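Long-range contacts in aminopeptidase N (Francisella tularensis subsp. tularensis, PDB 5DLL), which probably trims amino acids, preferably alanine, from the N-termini of intracellular peptides as a zinc-dependent aminopeptidase of the M1 family: residues A[748-753]-A[782-787]; A[697-701]-A[713-717]; A[206-210]-A[232-236]; A[129-133]-A[270-276]; A[50-54]-A[99-103]. All blocks are in the same frame, centred on the assembly; numbering follows the deposited sequence.

Contact 1. Residues A[748-753]-A[782-787]; sequences LLSQAQ and SLIGGF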
# COMPACT_ATOMS: atom_id res chain seq x y z
N LEU A 748 14.02 12.82 -14.64
CA LEU A 748 13.35 14.06 -14.24
C LEU A 748 13.34 14.20 -12.72
O LEU A 748 13.72 15.24 -12.18
CB LEU A 748 11.91 14.09 -14.76
CG LEU A 748 11.72 14.11 -16.28
CD1 LEU A 748 10.29 13.75 -16.65
CD2 LEU A 748 12.10 15.47 -16.86
N LEU A 749 12.89 13.14 -12.04
CA LEU A 749 12.80 13.13 -10.58
C LEU A 749 14.14 13.44 -9.94
O LEU A 749 14.21 14.21 -9.00
CB LEU A 749 12.28 11.78 -10.09
CG LEU A 749 12.17 11.56 -8.57
CD1 LEU A 749 11.40 12.69 -7.89
CD2 LEU A 749 11.50 10.23 -8.28
N SER A 750 15.21 12.83 -10.47
CA SER A 750 16.55 13.04 -9.93
C SER A 750 16.98 14.49 -10.04
O SER A 750 17.53 15.05 -9.09
CB SER A 750 17.57 12.15 -10.66
OG SER A 750 17.36 10.79 -10.37
N GLN A 751 16.73 15.10 -11.20
CA GLN A 751 17.02 16.51 -11.41
C GLN A 751 16.17 17.39 -10.48
O GLN A 751 16.69 18.32 -9.86
CB GLN A 751 16.79 16.90 -12.87
CG GLN A 751 17.90 16.43 -13.80
CD GLN A 751 17.50 16.53 -15.26
OE1 GLN A 751 18.04 17.35 -16.00
NE2 GLN A 751 16.55 15.70 -15.67
N ALA A 752 14.88 17.08 -10.39
CA ALA A 752 13.96 17.78 -9.49
C ALA A 752 14.44 17.78 -8.04
O ALA A 752 14.17 18.73 -7.30
CB ALA A 752 12.57 17.17 -9.57
N GLN A 753 15.14 16.72 -7.65
CA GLN A 753 15.61 16.54 -6.27
C GLN A 753 17.00 17.13 -6.00
O GLN A 753 17.52 16.98 -4.89
CB GLN A 753 15.61 15.05 -5.93
CG GLN A 753 14.25 14.37 -6.06
CD GLN A 753 13.48 14.28 -4.76
OE1 GLN A 753 14.01 13.86 -3.73
NE2 GLN A 753 12.21 14.67 -4.80
N SER A 782 6.70 12.97 -11.43
CA SER A 782 8.16 12.94 -11.47
C SER A 782 8.74 14.33 -11.30
O SER A 782 9.47 14.58 -10.34
CB SER A 782 8.64 12.35 -12.80
OG SER A 782 8.22 11.00 -12.92
N LEU A 783 8.41 15.24 -12.21
CA LEU A 783 9.03 16.56 -12.24
C LEU A 783 8.46 17.50 -11.19
O LEU A 783 9.20 18.07 -10.39
CB LEU A 783 8.91 17.19 -13.63
CG LEU A 783 9.68 18.51 -13.80
CD1 LEU A 783 11.18 18.27 -13.70
CD2 LEU A 783 9.33 19.17 -15.12
N ILE A 784 7.13 17.68 -11.20
CA ILE A 784 6.49 18.66 -10.33
C ILE A 784 6.35 18.12 -8.90
O ILE A 784 6.71 18.80 -7.94
CB ILE A 784 5.11 19.09 -10.87
CG1 ILE A 784 5.21 19.58 -12.33
CG2 ILE A 784 4.50 20.17 -9.98
CD1 ILE A 784 6.22 20.68 -12.58
N GLY A 785 5.82 16.90 -8.77
CA GLY A 785 5.72 16.23 -7.47
C GLY A 785 7.09 15.95 -6.86
O GLY A 785 7.25 15.98 -5.64
N GLY A 786 8.07 15.68 -7.72
CA GLY A 786 9.46 15.53 -7.30
C GLY A 786 10.08 16.82 -6.80
O GLY A 786 10.90 16.78 -5.89
N PHE A 787 9.70 17.95 -7.38
CA PHE A 787 10.18 19.25 -6.91
C PHE A 787 9.50 19.65 -5.60
O PHE A 787 10.12 20.27 -4.74
CB PHE A 787 9.99 20.34 -7.95
CG PHE A 787 10.50 21.68 -7.51
CD1 PHE A 787 11.87 21.92 -7.45
CD2 PHE A 787 9.63 22.69 -7.13
CE1 PHE A 787 12.36 23.14 -7.02
CE2 PHE A 787 10.11 23.92 -6.70
CZ PHE A 787 11.48 24.14 -6.65
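Leu-749, Ala-752 and Gly-786 mark the seam between two neighbouring helices of the C-terminal ARM-like helical domain, 741-752 and 777-788. Over the two short segments the axes approach to 7.9 Å and run in the same general direction, with a signed crossing angle of -29°. The closeness rests on small residues. Gly-786 has no side chain, and one branch of Leu-749 settles on its bare backbone, CD1 lying 3.5 Å from Gly-786 CA; CG stands anti to the backbone N (chi1 178°), which lets that branch reach Ser-782 O as well. The methyl of Ala-752 presses into the backbone of the facing helix, its CB 3.6 Å from Leu-783 O and 3.7 Å from Phe-787 N. Leu-748 CD2 meets Leu-783 CD1 at 4.3 Å, an apolar pair. Just past the helix end, the Gln-753 chain bends at chi2 and brings NE2 to 2.7 Å from Gly-786 O, a weak hydrogen bond because the N-H points well off the acceptor (125°). The OG of Ser-782 turns back to Asn-778 O in its own helix. Helix 759-767 packs on Leu-783 and Phe-787, while helix 800-815 covers the far side of 777-788 through Ile-784.

Contact 2. Residues A[697-701]-A[713-717]; sequences AQQLF and AFTEL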
# COMPACT_ATOMS: atom_id res chain seq x y z
N ALA A 697 31.91 7.68 -7.48
CA ALA A 697 30.58 7.81 -8.09
C ALA A 697 30.66 7.80 -9.61
O ALA A 697 29.83 7.19 -10.28
CB ALA A 697 29.91 9.09 -7.61
N GLN A 698 31.67 8.49 -10.14
CA GLN A 698 31.88 8.59 -11.58
C GLN A 698 32.20 7.23 -12.21
O GLN A 698 31.74 6.94 -13.32
CB GLN A 698 33.00 9.59 -11.88
CG GLN A 698 33.25 9.86 -13.36
CD GLN A 698 32.04 10.45 -14.06
OE1 GLN A 698 31.53 11.50 -13.67
NE2 GLN A 698 31.57 9.77 -15.11
N GLN A 699 32.98 6.41 -11.51
CA GLN A 699 33.31 5.07 -12.01
C GLN A 699 32.09 4.15 -11.93
O GLN A 699 31.78 3.45 -12.90
CB GLN A 699 34.48 4.46 -11.23
CG GLN A 699 35.82 5.13 -11.50
CD GLN A 699 36.23 5.07 -12.97
OE1 GLN A 699 36.37 3.98 -13.55
NE2 GLN A 699 36.44 6.23 -13.57
N LEU A 700 31.41 4.16 -10.79
CA LEU A 700 30.19 3.36 -10.60
C LEU A 700 29.17 3.67 -11.68
O LEU A 700 28.53 2.77 -12.22
CB LEU A 700 29.58 3.64 -9.22
CG LEU A 700 28.36 2.82 -8.79
CD1 LEU A 700 28.59 1.33 -9.00
CD2 LEU A 700 28.02 3.10 -7.34
N PHE A 701 29.04 4.96 -11.98
CA PHE A 701 28.20 5.44 -13.07
C PHE A 701 28.56 4.76 -14.39
O PHE A 701 27.68 4.25 -15.09
CB PHE A 701 28.34 6.96 -13.20
CG PHE A 701 27.33 7.58 -14.12
CD1 PHE A 701 25.99 7.60 -13.78
CD2 PHE A 701 27.73 8.17 -15.32
CE1 PHE A 701 25.05 8.18 -14.61
CE2 PHE A 701 26.79 8.76 -16.16
CZ PHE A 701 25.46 8.76 -15.81
N ALA A 713 24.66 5.99 -8.58
CA ALA A 713 25.77 6.75 -9.14
C ALA A 713 25.32 8.13 -9.62
O ALA A 713 25.95 9.14 -9.31
CB ALA A 713 26.41 5.98 -10.28
N PHE A 714 24.22 8.16 -10.38
CA PHE A 714 23.65 9.41 -10.89
C PHE A 714 23.25 10.35 -9.75
O PHE A 714 23.65 11.51 -9.73
CB PHE A 714 22.45 9.12 -11.80
CG PHE A 714 21.85 10.34 -12.47
CD1 PHE A 714 22.66 11.35 -12.99
CD2 PHE A 714 20.48 10.44 -12.63
CE1 PHE A 714 22.10 12.46 -13.62
CE2 PHE A 714 19.92 11.55 -13.26
CZ PHE A 714 20.73 12.56 -13.75
N THR A 715 22.47 9.83 -8.80
CA THR A 715 22.00 10.62 -7.65
C THR A 715 23.15 11.32 -6.91
O THR A 715 23.04 12.49 -6.55
CB THR A 715 21.24 9.75 -6.64
OG1 THR A 715 20.19 9.02 -7.30
CG2 THR A 715 20.64 10.60 -5.51
N GLU A 716 24.25 10.60 -6.70
CA GLU A 716 25.38 11.13 -5.93
C GLU A 716 26.24 12.06 -6.79
O GLU A 716 26.84 13.01 -6.27
CB GLU A 716 26.23 9.99 -5.37
CG GLU A 716 25.47 8.96 -4.54
CD GLU A 716 24.83 9.52 -3.28
OE1 GLU A 716 25.14 10.67 -2.90
OE2 GLU A 716 24.02 8.79 -2.66
N LEU A 717 26.29 11.79 -8.09
CA LEU A 717 26.97 12.68 -9.04
C LEU A 717 26.28 14.05 -9.11
O LEU A 717 26.91 15.05 -9.46
CB LEU A 717 27.03 12.03 -10.43
CG LEU A 717 28.36 11.94 -11.19
CD1 LEU A 717 29.54 11.65 -10.28
CD2 LEU A 717 28.26 10.88 -12.28
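Ala-713 and Leu-717 pack against Ala-697 and Phe-701 in an antiparallel helix hairpin of the C-terminal ARM-like domain, where helices 691-703 and 707-717 are joined by a short turn. The segment axes lie 8.6 Å apart at an angle of 148°.

Small-residue packing brings the backbones together. Ala-713 CB reaches 3.6 Å from Phe-701 CB and sits over the turn of helix that carries Ala-697 O. The same methyl lies in the plane of the Phe-701 ring, at its edge, and also touches Leu-700 CG on the flank.

Leu-717 divides its two methyls between different partners. CD1 goes to Ala-697 CB at 3.7 Å, whereas CD2 lies 3.6 Å from Gln-698 OE1, the two side chains set at a slant to each other.

Aromatic contacts centre on Phe-701, which has CG anti to its own N (chi1 -169°), swinging the ring across to the second helix; there it lies beside Phe-714, pointing the same way, with CE1 3.9 Å from Phe-714 CB. Both rings continue into helix 723-736, Phe-714 stacking on Phe-733 and Phe-701 making a cation-pi contact with Arg-736. Leu-717 CD2 also stands over one face of the Phe-701 ring in a CH-pi contact, 4.2 Å from the centroid and 25° off the normal, displaced toward the rim.

Contact 3. Residues A[206-210]-A[232-236]; sequences LASIK and IDKCH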
# COMPACT_ATOMS: atom_id res chain seq x y z
N LEU A 206 -4.23 -11.20 -27.17
CA LEU A 206 -3.16 -11.05 -26.18
C LEU A 206 -2.13 -12.16 -26.27
O LEU A 206 -2.47 -13.33 -26.41
CB LEU A 206 -3.75 -11.03 -24.77
CG LEU A 206 -4.64 -9.84 -24.42
CD1 LEU A 206 -5.30 -10.04 -23.07
CD2 LEU A 206 -3.85 -8.54 -24.44
N ALA A 207 -0.86 -11.77 -26.18
CA ALA A 207 0.25 -12.70 -25.99
C ALA A 207 0.21 -13.26 -24.57
O ALA A 207 -0.48 -12.72 -23.70
CB ALA A 207 1.58 -12.02 -26.26
N SER A 208 0.96 -14.33 -24.34
CA SER A 208 0.94 -15.01 -23.05
C SER A 208 2.27 -15.64 -22.66
O SER A 208 3.05 -16.04 -23.52
CB SER A 208 -0.15 -16.09 -23.05
OG SER A 208 0.12 -17.09 -24.02
N ILE A 209 2.51 -15.71 -21.35
CA ILE A 209 3.54 -16.57 -20.77
C ILE A 209 2.80 -17.64 -19.97
O ILE A 209 2.12 -17.34 -19.00
CB ILE A 209 4.45 -15.78 -19.80
CG1 ILE A 209 5.23 -14.70 -20.54
CG2 ILE A 209 5.41 -16.73 -19.07
CD1 ILE A 209 5.84 -13.66 -19.63
N LYS A 210 2.94 -18.89 -20.40
CA LYS A 210 2.34 -20.01 -19.69
C LYS A 210 3.41 -20.84 -18.99
O LYS A 210 4.50 -21.06 -19.53
CB LYS A 210 1.51 -20.88 -20.65
CG LYS A 210 0.36 -20.12 -21.28
CD LYS A 210 -0.79 -21.05 -21.65
CE LYS A 210 -1.99 -20.29 -22.19
NZ LYS A 210 -1.75 -19.76 -23.56
N ILE A 232 4.76 -8.12 -23.04
CA ILE A 232 4.90 -9.46 -22.46
C ILE A 232 6.34 -9.83 -22.05
O ILE A 232 6.55 -10.54 -21.05
CB ILE A 232 4.29 -10.54 -23.40
CG1 ILE A 232 4.02 -11.86 -22.64
CG2 ILE A 232 5.18 -10.80 -24.61
CD1 ILE A 232 3.03 -11.75 -21.50
N ASP A 233 7.33 -9.33 -22.79
CA ASP A 233 8.75 -9.63 -22.51
C ASP A 233 9.22 -9.13 -21.13
O ASP A 233 10.20 -9.64 -20.60
CB ASP A 233 9.65 -9.04 -23.60
CG ASP A 233 9.53 -9.78 -24.93
OD1 ASP A 233 8.71 -10.72 -25.03
OD2 ASP A 233 10.26 -9.41 -25.88
N LYS A 234 8.52 -8.15 -20.57
CA LYS A 234 8.87 -7.60 -19.26
C LYS A 234 7.97 -8.16 -18.14
O LYS A 234 7.93 -7.60 -17.05
CB LYS A 234 8.79 -6.07 -19.29
CG LYS A 234 9.66 -5.41 -20.36
CD LYS A 234 8.89 -5.13 -21.64
CE LYS A 234 9.79 -4.58 -22.74
NZ LYS A 234 10.64 -5.62 -23.39
N CYS A 235 7.28 -9.27 -18.42
CA CYS A 235 6.39 -9.90 -17.43
C CYS A 235 6.94 -11.20 -16.85
O CYS A 235 6.21 -11.95 -16.20
CB CYS A 235 5.01 -10.16 -18.06
SG CYS A 235 4.03 -8.67 -18.37
N HIS A 236 8.23 -11.47 -17.06
CA HIS A 236 8.81 -12.75 -16.63
C HIS A 236 9.10 -12.81 -15.13
O HIS A 236 8.96 -13.87 -14.52
CB HIS A 236 10.06 -13.08 -17.45
CG HIS A 236 9.75 -13.52 -18.85
ND1 HIS A 236 9.64 -14.84 -19.20
CD2 HIS A 236 9.49 -12.80 -19.97
CE1 HIS A 236 9.34 -14.93 -20.49
NE2 HIS A 236 9.24 -13.70 -20.97
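Ala-207 opens the contact at the start of an edge strand, its CB 4.1 Å from CG2 of Ile-232 in the loop that leads into the next helix. At Ser-208 the side chain turns to the other side of the strand, and it is the backbone carbonyl carbon that lies against Ile-232 CD1. Ile-209 then carries most of the interface. Its CG1 arm, anti to the carbonyl carbon (chi1 -64°), slides past the side chain of Ile-232 in the opposite direction, the two CG1 atoms 3.7 Å apart. The terminal methyl goes on between three partners: CD1 is 3.5 Å from Ile-232 O, 3.9 Å from Cys-235 CB, and stands squarely over the centre of one face of the His-236 imidazole. This CH-pi contact measures 3.7 Å from CD1 to the centroid and departs only 10° from the ring normal. No hydrogen bond crosses between the segments, so the join rests on van der Waals and CH-pi contacts. Cys-235 occupies the N-cap of helix 236-253, and the contact thus seats the beginning of that helix against strand 207-214, an outermost strand of the five-stranded mixed sheet. In that strand Ile-209 is hydrogen-bonded through its backbone to Ile-225 of strand 220-227.

Contact 4. Residues A[129-133]-A[270-276]; sequences STQCE and FNAGAME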
# COMPACT_ATOMS: atom_id res chain seq x y z
N SER A 129 -12.88 -5.83 -21.01
CA SER A 129 -12.32 -5.96 -19.67
C SER A 129 -13.36 -5.45 -18.69
O SER A 129 -14.18 -4.61 -19.03
CB SER A 129 -11.02 -5.16 -19.56
OG SER A 129 -10.71 -4.85 -18.22
N THR A 130 -13.32 -5.96 -17.46
CA THR A 130 -14.30 -5.58 -16.44
C THR A 130 -13.64 -4.94 -15.23
O THR A 130 -12.41 -4.88 -15.12
CB THR A 130 -15.09 -6.79 -15.94
OG1 THR A 130 -14.20 -7.69 -15.27
CG2 THR A 130 -15.78 -7.51 -17.08
N GLN A 131 -14.49 -4.46 -14.34
CA GLN A 131 -14.10 -4.03 -13.00
C GLN A 131 -15.38 -3.98 -12.19
O GLN A 131 -16.28 -3.19 -12.50
CB GLN A 131 -13.43 -2.66 -13.05
CG GLN A 131 -13.20 -2.02 -11.69
CD GLN A 131 -12.35 -2.87 -10.77
OE1 GLN A 131 -11.38 -3.49 -11.21
NE2 GLN A 131 -12.70 -2.90 -9.49
N CYS A 132 -15.48 -4.82 -11.17
CA CYS A 132 -16.73 -4.98 -10.44
C CYS A 132 -16.70 -4.55 -8.97
O CYS A 132 -17.76 -4.41 -8.37
CB CYS A 132 -17.23 -6.42 -10.59
SG CYS A 132 -17.59 -6.87 -12.30
N GLU A 133 -15.53 -4.34 -8.39
CA GLU A 133 -15.47 -3.77 -7.04
C GLU A 133 -15.60 -2.25 -7.17
O GLU A 133 -14.90 -1.66 -7.98
CB GLU A 133 -14.16 -4.12 -6.33
CG GLU A 133 -14.09 -3.60 -4.89
CD GLU A 133 -12.87 -4.08 -4.13
OE1 GLU A 133 -11.83 -4.37 -4.76
OE2 GLU A 133 -12.94 -4.16 -2.88
N PHE A 270 -4.92 0.67 -16.34
CA PHE A 270 -5.96 0.00 -15.56
C PHE A 270 -6.20 0.76 -14.25
O PHE A 270 -5.33 0.82 -13.38
CB PHE A 270 -5.61 -1.46 -15.27
CG PHE A 270 -6.66 -2.20 -14.48
CD1 PHE A 270 -7.90 -2.48 -15.04
CD2 PHE A 270 -6.41 -2.63 -13.18
CE1 PHE A 270 -8.87 -3.16 -14.33
CE2 PHE A 270 -7.37 -3.31 -12.46
CZ PHE A 270 -8.60 -3.58 -13.03
N ASN A 271 -7.40 1.32 -14.12
CA ASN A 271 -7.74 2.26 -13.05
C ASN A 271 -7.45 1.76 -11.64
O ASN A 271 -6.79 2.45 -10.86
CB ASN A 271 -9.23 2.65 -13.16
CG ASN A 271 -9.55 3.94 -12.43
OD1 ASN A 271 -10.19 3.93 -11.38
ND2 ASN A 271 -9.10 5.07 -12.99
N ALA A 272 -7.93 0.57 -11.31
CA ALA A 272 -7.78 0.04 -9.94
C ALA A 272 -6.32 -0.19 -9.54
O ALA A 272 -6.01 -0.26 -8.35
CB ALA A 272 -8.59 -1.24 -9.77
N GLY A 273 -5.43 -0.32 -10.53
CA GLY A 273 -4.01 -0.56 -10.29
C GLY A 273 -3.76 -2.06 -10.24
O GLY A 273 -2.94 -2.59 -10.99
N ALA A 274 -4.48 -2.72 -9.34
CA ALA A 274 -4.50 -4.18 -9.27
C ALA A 274 -5.84 -4.63 -8.69
O ALA A 274 -6.42 -3.93 -7.86
CB ALA A 274 -3.35 -4.67 -8.40
N MET A 275 -6.33 -5.79 -9.12
CA MET A 275 -7.61 -6.29 -8.62
C MET A 275 -7.58 -7.80 -8.45
O MET A 275 -7.09 -8.53 -9.31
CB MET A 275 -8.76 -5.88 -9.55
CG MET A 275 -10.14 -6.34 -9.09
SD MET A 275 -10.69 -5.64 -7.51
CE MET A 275 -11.70 -6.97 -6.86
N GLU A 276 -8.16 -8.27 -7.34
CA GLU A 276 -8.03 -9.66 -6.91
C GLU A 276 -9.08 -10.60 -7.49
O GLU A 276 -9.48 -11.56 -6.82
CB GLU A 276 -8.08 -9.74 -5.37
CG GLU A 276 -9.45 -9.52 -4.75
CD GLU A 276 -9.62 -8.18 -4.08
OE1 GLU A 276 -8.88 -7.22 -4.41
OE2 GLU A 276 -10.53 -8.09 -3.21
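Gln-131 and Glu-133 face Met-275 and Phe-270 in the closely packed heart of this contact. The Gln-131 chain folds at chi2 (59°), and its amide is held flat by a bond within its own segment: NE2 gives a straight hydrogen bond of 2.9 Å to Glu-133 O, in the carbonyl plane and on a lone pair. This fixes OE1 toward the other segment, where it lies 3.3 Å from CZ of Phe-270 and 3.8 Å from CG of Met-275, the amide and ring planes turned 57° apart. Met-275, bent at chi2 and chi3, passes at a slant across the extended Glu-133 side chain, with its SD near OE1 of that carboxylate. Gly-273 begins the GAMEN exopeptidase motif of M1 aminopeptidases, so residues 129-133 of the N-terminal domain here meet the motif beside the zinc site. Glu-276, of the same motif, approaches His-313 and Glu-332, both zinc ligands. Its OE1 comes within 4.1 Å of Glu-133 OE1, and Lys-331 forms a salt bridge with Glu-276 OE2 and a long, weak ion pair with Glu-133 OE2. The middle of the type I turn from Phe-270 to Gly-273 is the open side: exposed Ala-272 brings just its CB to Gln-131 OE1, at 3.9 Å.

Contact 5. Residues A[50-54]-A[99-103]; sequences IVANR and PEKFV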
# COMPACT_ATOMS: atom_id res chain seq x y z
N ILE A 50 -32.23 -18.80 -7.25
CA ILE A 50 -32.45 -17.98 -6.07
C ILE A 50 -33.30 -18.72 -5.04
O ILE A 50 -34.17 -19.52 -5.40
CB ILE A 50 -33.17 -16.67 -6.48
CG1 ILE A 50 -32.33 -15.90 -7.52
CG2 ILE A 50 -33.46 -15.79 -5.27
CD1 ILE A 50 -33.13 -14.89 -8.31
N VAL A 51 -33.03 -18.45 -3.77
CA VAL A 51 -33.77 -19.08 -2.67
C VAL A 51 -34.04 -18.07 -1.55
O VAL A 51 -33.22 -17.19 -1.27
CB VAL A 51 -33.01 -20.31 -2.13
CG1 VAL A 51 -31.75 -19.91 -1.38
CG2 VAL A 51 -33.93 -21.15 -1.25
N ALA A 52 -35.20 -18.20 -0.91
CA ALA A 52 -35.59 -17.34 0.20
C ALA A 52 -34.64 -17.52 1.37
O ALA A 52 -34.32 -18.65 1.74
CB ALA A 52 -37.02 -17.66 0.62
N ASN A 53 -34.18 -16.40 1.95
CA ASN A 53 -33.22 -16.42 3.05
C ASN A 53 -33.91 -16.53 4.41
O ASN A 53 -34.60 -15.61 4.83
CB ASN A 53 -32.35 -15.16 3.02
CG ASN A 53 -31.26 -15.16 4.07
OD1 ASN A 53 -30.97 -16.19 4.69
ND2 ASN A 53 -30.64 -14.01 4.29
N ARG A 54 -33.68 -17.63 5.11
CA ARG A 54 -34.32 -17.88 6.41
C ARG A 54 -34.07 -16.76 7.43
O ARG A 54 -34.93 -16.47 8.27
CB ARG A 54 -33.86 -19.24 6.97
CG ARG A 54 -34.69 -19.78 8.14
CD ARG A 54 -36.19 -19.75 7.88
NE ARG A 54 -36.54 -20.16 6.52
CZ ARG A 54 -37.71 -19.93 5.93
NH1 ARG A 54 -38.68 -19.28 6.56
NH2 ARG A 54 -37.91 -20.34 4.68
N PRO A 99 -41.61 -16.91 -5.28
CA PRO A 99 -41.61 -18.16 -4.51
C PRO A 99 -40.41 -18.35 -3.57
O PRO A 99 -39.45 -17.58 -3.61
CB PRO A 99 -41.60 -19.26 -5.59
CG PRO A 99 -41.86 -18.57 -6.89
CD PRO A 99 -41.40 -17.16 -6.72
N GLU A 100 -40.48 -19.40 -2.74
CA GLU A 100 -39.41 -19.74 -1.80
C GLU A 100 -38.14 -20.20 -2.51
O GLU A 100 -37.04 -20.06 -1.98
CB GLU A 100 -39.87 -20.85 -0.85
CG GLU A 100 -41.02 -20.47 0.08
CD GLU A 100 -40.58 -19.59 1.24
OE1 GLU A 100 -39.66 -19.99 1.98
OE2 GLU A 100 -41.17 -18.51 1.42
N LYS A 101 -38.30 -20.76 -3.71
CA LYS A 101 -37.19 -21.30 -4.48
C LYS A 101 -37.54 -21.23 -5.96
O LYS A 101 -38.58 -21.74 -6.37
CB LYS A 101 -36.91 -22.74 -4.06
CG LYS A 101 -35.48 -23.21 -4.27
CD LYS A 101 -35.23 -24.53 -3.55
CE LYS A 101 -33.77 -24.95 -3.59
NZ LYS A 101 -33.30 -25.27 -4.97
N PHE A 102 -36.69 -20.58 -6.76
CA PHE A 102 -36.98 -20.37 -8.18
C PHE A 102 -35.75 -20.03 -9.02
O PHE A 102 -34.69 -19.68 -8.49
CB PHE A 102 -38.04 -19.26 -8.35
CG PHE A 102 -37.59 -17.91 -7.87
CD1 PHE A 102 -37.64 -17.58 -6.51
CD2 PHE A 102 -37.13 -16.94 -8.76
CE1 PHE A 102 -37.24 -16.34 -6.06
CE2 PHE A 102 -36.73 -15.69 -8.31
CZ PHE A 102 -36.78 -15.39 -6.96
N VAL A 103 -35.90 -20.13 -10.33
CA VAL A 103 -34.88 -19.71 -11.28
C VAL A 103 -35.39 -18.50 -12.06
O VAL A 103 -36.52 -18.49 -12.55
CB VAL A 103 -34.44 -20.86 -12.23
CG1 VAL A 103 -35.63 -21.68 -12.73
CG2 VAL A 103 -33.64 -20.32 -13.41
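Ile-50 and Phe-102 form a hydrogen-bonded pair where strands 42-52 and 101-110 run antiparallel in the large beta sheet of the N-terminal domain.

Backbone bonds set the ladder. Ile-50 N donates to Phe-102 O at 2.9 Å, and the return bond from Phe-102 N to Ile-50 O is 3.1 Å long. Val-51 and Lys-101 make the adjoining non-hydrogen-bonded pair. One step on, Ala-52 N reaches Glu-100 O at 2.8 Å, extending the bonding to the residue just before strand 101-110 begins.

Apolar contacts lie on the face that bears Ile-50 and Phe-102. The Phe-102 side chain, its chi1 of 63° tucking CG back over its own main chain, lays its ring against Ile-50: Ile-50 CB stands over one face in a CH-pi contact, 4.1 Å from the centroid, while Ile-50 CD1 lies 3.7 Å from Phe-102 CE2. Tyr-26 and Leu-76, from the flanking strands, extend this cluster. On the other face Val-51 CG2 rests on Lys-101 CG at 4.0 Å.

Charge pairing closes the open end. The bent Arg-54 chain brings NH2 to 3.2 Å from Glu-100 OE1, the carboxylate oxygen meeting the guanidinium at its edge and the two planes 33° apart. Because both residues are exposed, solvent probably screens this single-bond salt bridge, and the pairing relies chiefly on the backbone ladder and the buried Ile-50/Phe-102 face.

In the fold
Along the chain the order is contact 5, then contact 4 with contact 3 nested inside its loop, then contact 2 and contact 1. Contacts 1 and 2 share the C-terminal helical domain, their centres about 18 Å apart, and meet directly where Ser-750 CB lies 3.5 Å from Phe-714 CE2. Contacts 3 and 4, with centres about 19 Å apart, reach opposite outermost strands, 207-214 and 274-275, of one mixed sheet, and contact 4 alone adjoins the zinc site, joining the N-terminal and catalytic domains. Contact 5 lies in the N-terminal sheet, about 70 Å from contact 2 between centres, on the opposite side of the chain's centre from contacts 1 and 2.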